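Long-range contact in putative alpha/beta hydrolase (PDB 4RPC), which is a putative hydrolase of the alpha/beta-hydrolase family, whose natural substrate is not established: residues K112-G120 with D202-G210. Numbering follows the deposited sequence.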
loop_
_atom_site.group_PDB
_atom_site.type_symbol
_atom_site.label_atom_id
_atom_site.label_comp_id
_atom_site.label_asym_id
_atom_site.label_seq_id
_atom_site.Cartn_x
_atom_site.Cartn_y
_atom_site.Cartn_z
ATOM N N LYS A 112 9.779 15.656 0.867
ATOM C CA LYS A 112 8.511 16.354 0.749
ATOM C C LYS A 112 7.531 15.601 -0.139
ATOM O O LYS A 112 7.873 15.169 -1.249
ATOM C CB LYS A 112 8.703 17.773 0.201
ATOM C CG LYS A 112 7.444 18.400 -0.430
ATOM C CD LYS A 112 7.354 19.912 -0.229
ATOM C CE LYS A 112 8.582 20.671 -0.706
ATOM N NZ LYS A 112 8.642 22.020 -0.057
ATOM N N VAL A 113 6.307 15.484 0.354
ATOM C CA VAL A 113 5.278 14.696 -0.292
ATOM C C VAL A 113 4.047 15.580 -0.603
ATOM O O VAL A 113 3.425 16.146 0.330
ATOM C CB VAL A 113 4.846 13.554 0.625
ATOM C CG1 VAL A 113 3.728 12.749 -0.023
ATOM C CG2 VAL A 113 6.034 12.630 0.945
HETATM N N MSE A 114 3.671 15.675 -1.865
HETATM C CA MSE A 114 2.564 16.590 -2.216
HETATM C C MSE A 114 1.245 15.902 -2.088
HETATM O O MSE A 114 0.298 16.515 -1.673
HETATM C CB MSE A 114 2.570 17.228 -3.604
HETATM C CG MSE A 114 2.648 18.781 -3.473
HETATM SE SE MSE A 114 4.393 19.301 -2.724
HETATM C CE MSE A 114 5.177 18.081 -4.031
ATOM N N ASN A 115 1.152 14.632 -2.460
ATOM C CA ASN A 115 -0.118 13.936 -2.471
ATOM C C ASN A 115 0.060 12.522 -1.983
ATOM O O ASN A 115 1.002 11.818 -2.412
ATOM C CB ASN A 115 -0.678 13.836 -3.900
ATOM C CG ASN A 115 -1.120 15.185 -4.492
ATOM O OD1 ASN A 115 -2.286 15.583 -4.351
ATOM N ND2 ASN A 115 -0.231 15.827 -5.229
ATOM N N LEU A 116 -0.878 12.050 -1.179
ATOM C CA LEU A 116 -0.885 10.666 -0.732
ATOM C C LEU A 116 -2.125 10.085 -1.312
ATOM O O LEU A 116 -3.182 10.712 -1.206
ATOM C CB LEU A 116 -0.944 10.564 0.771
ATOM C CG LEU A 116 0.286 10.913 1.544
ATOM C CD1 LEU A 116 -0.057 10.866 3.008
ATOM C CD2 LEU A 116 1.393 9.957 1.245
ATOM N N LEU A 117 -2.000 8.922 -1.979
ATOM C CA LEU A 117 -3.171 8.156 -2.392
ATOM C C LEU A 117 -3.160 6.870 -1.621
ATOM O O LEU A 117 -2.253 6.020 -1.822
ATOM C CB LEU A 117 -3.123 7.825 -3.864
ATOM C CG LEU A 117 -3.517 8.904 -4.858
ATOM C CD1 LEU A 117 -2.519 10.020 -4.864
ATOM C CD2 LEU A 117 -3.748 8.328 -6.253
ATOM N N LEU A 118 -4.146 6.694 -0.781
ATOM C CA LEU A 118 -4.111 5.619 0.160
ATOM C C LEU A 118 -5.212 4.671 -0.128
ATOM O O LEU A 118 -6.382 5.042 -0.041
ATOM C CB LEU A 118 -4.211 6.177 1.580
ATOM C CG LEU A 118 -3.219 7.262 1.913
ATOM C CD1 LEU A 118 -3.500 7.886 3.284
ATOM C CD2 LEU A 118 -1.786 6.708 1.860
ATOM N N ASP A 119 -4.843 3.441 -0.493
ATOM C CA ASP A 119 -5.813 2.443 -0.911
ATOM C C ASP A 119 -5.780 1.337 0.131
ATOM O O ASP A 119 -4.766 0.668 0.248
ATOM C CB ASP A 119 -5.407 1.946 -2.338
ATOM C CG ASP A 119 -6.512 1.129 -3.109
ATOM O OD1 ASP A 119 -7.566 0.731 -2.518
ATOM O OD2 ASP A 119 -6.304 0.863 -4.352
ATOM N N GLY A 120 -6.872 1.132 0.889
ATOM C CA GLY A 120 -6.974 0.037 1.856
ATOM C C GLY A 120 -5.988 0.044 3.012
ATOM O O GLY A 120 -5.533 -1.013 3.492
ATOM N N ASP A 202 1.519 17.750 5.484
ATOM C CA ASP A 202 1.277 18.782 4.498
ATOM C C ASP A 202 0.597 18.232 3.250
ATOM O O ASP A 202 -0.151 18.937 2.616
ATOM C CB ASP A 202 2.588 19.425 4.103
ATOM C CG ASP A 202 3.107 20.366 5.156
ATOM O OD1 ASP A 202 2.469 20.459 6.245
ATOM O OD2 ASP A 202 4.146 21.024 4.874
ATOM N N ALA A 203 0.826 16.968 2.945
ATOM C CA ALA A 203 0.289 16.359 1.745
ATOM C C ALA A 203 -1.234 16.431 1.665
ATOM O O ALA A 203 -1.919 16.261 2.668
ATOM C CB ALA A 203 0.729 14.914 1.661
ATOM N N ARG A 204 -1.765 16.641 0.466
ATOM C CA ARG A 204 -3.177 16.410 0.266
ATOM C C ARG A 204 -3.383 14.904 0.278
ATOM O O ARG A 204 -2.674 14.182 -0.393
ATOM C CB ARG A 204 -3.615 16.899 -1.084
ATOM C CG ARG A 204 -5.084 16.606 -1.331
ATOM C CD ARG A 204 -5.589 17.452 -2.499
ATOM N NE ARG A 204 -4.822 17.111 -3.697
ATOM C CZ ARG A 204 -4.944 17.706 -4.884
ATOM N NH1 ARG A 204 -5.829 18.693 -5.079
ATOM N NH2 ARG A 204 -4.165 17.293 -5.877
ATOM N N VAL A 205 -4.369 14.436 1.010
ATOM C CA VAL A 205 -4.655 13.032 1.137
ATOM C C VAL A 205 -5.908 12.662 0.321
ATOM O O VAL A 205 -7.031 13.195 0.540
ATOM C CB VAL A 205 -4.902 12.691 2.615
ATOM C CG1 VAL A 205 -5.380 11.251 2.756
ATOM C CG2 VAL A 205 -3.629 12.877 3.433
ATOM N N SER A 206 -5.735 11.707 -0.577
ATOM C CA SER A 206 -6.852 11.105 -1.247
ATOM C C SER A 206 -6.921 9.627 -0.810
ATOM O O SER A 206 -5.911 8.889 -0.863
ATOM C CB SER A 206 -6.638 11.232 -2.741
ATOM O OG SER A 206 -6.212 12.574 -3.056
ATOM N N VAL A 207 -8.114 9.197 -0.406
ATOM C CA VAL A 207 -8.397 7.823 -0.016
ATOM C C VAL A 207 -9.255 7.077 -1.059
ATOM O O VAL A 207 -10.392 7.511 -1.400
ATOM C CB VAL A 207 -9.181 7.843 1.295
ATOM C CG1 VAL A 207 -9.135 6.475 1.994
ATOM C CG2 VAL A 207 -8.626 8.905 2.216
ATOM N N LEU A 208 -8.738 5.960 -1.560
ATOM C CA LEU A 208 -9.512 5.074 -2.410
ATOM C C LEU A 208 -10.162 3.993 -1.524
ATOM O O LEU A 208 -9.508 3.339 -0.699
ATOM C CB LEU A 208 -8.677 4.457 -3.516
ATOM C CG LEU A 208 -7.523 5.259 -4.085
ATOM C CD1 LEU A 208 -7.287 4.908 -5.543
ATOM C CD2 LEU A 208 -7.568 6.755 -3.925
ATOM N N ILE A 209 -11.469 3.849 -1.695
ATOM C CA ILE A 209 -12.286 2.934 -0.921
ATOM C C ILE A 209 -13.121 2.072 -1.889
ATOM O O ILE A 209 -13.785 2.602 -2.763
ATOM C CB ILE A 209 -13.253 3.728 0.004
ATOM C CG1 ILE A 209 -12.476 4.617 0.999
ATOM C CG2 ILE A 209 -14.185 2.763 0.737
ATOM C CD1 ILE A 209 -13.323 5.582 1.796
ATOM N N GLY A 210 -13.041 0.754 -1.732
ATOM C CA GLY A 210 -13.930 -0.172 -2.408
ATOM C C GLY A 210 -15.249 -0.226 -1.662
ATOM O O GLY A 210 -15.274 -0.467 -0.453
HETATM O O HOH W 1 -3.942 13.631 -3.004
HETATM O O HOH W 2 -9.943 2.223 1.867
#
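L116 and V205 meet on the tightly packed face of this parallel strand pair: CD1 of L118 lies 3.9 Å from V205 CG1, while L116 CD1 reaches the other methyl, CG2, so both branches of the valine are used. A203 closes this apolar row, its CB 4.0 Å from L116 CG. Between the strands, backbone hydrogen bonds alternate from R204 N to M114 O through to L208 N to L118 O, the straightest being S206 N to L116 O (2.8 Å, 176°). These are neighbouring strands in the central sheet of the alpha/beta-hydrolase fold, and the 81 residues that separate them in sequence add helices but no strand. The reverse face, beneath helix 249-259, is more polar and partly exposed at R204. There the arginine, bent at chi3 (61°), brings NE and NH2 side-on to N115 OD1, each at 3.0 Å, with that oxygen near the guanidinium plane. A water 2.9 Å from N115 OD1 also binds R204 O, while N115 ND2 is held by Q90 O. A leucine in place of R204 would probably cost N115 OD1 both nitrogen donors, leaving the amide less firmly fixed. Further along, the side chains of D119 and L208 cross at about a right angle, D119 CG 4.0 Å from L208 CB; D119 OD2 is hydrogen-bonded to Y93 OH.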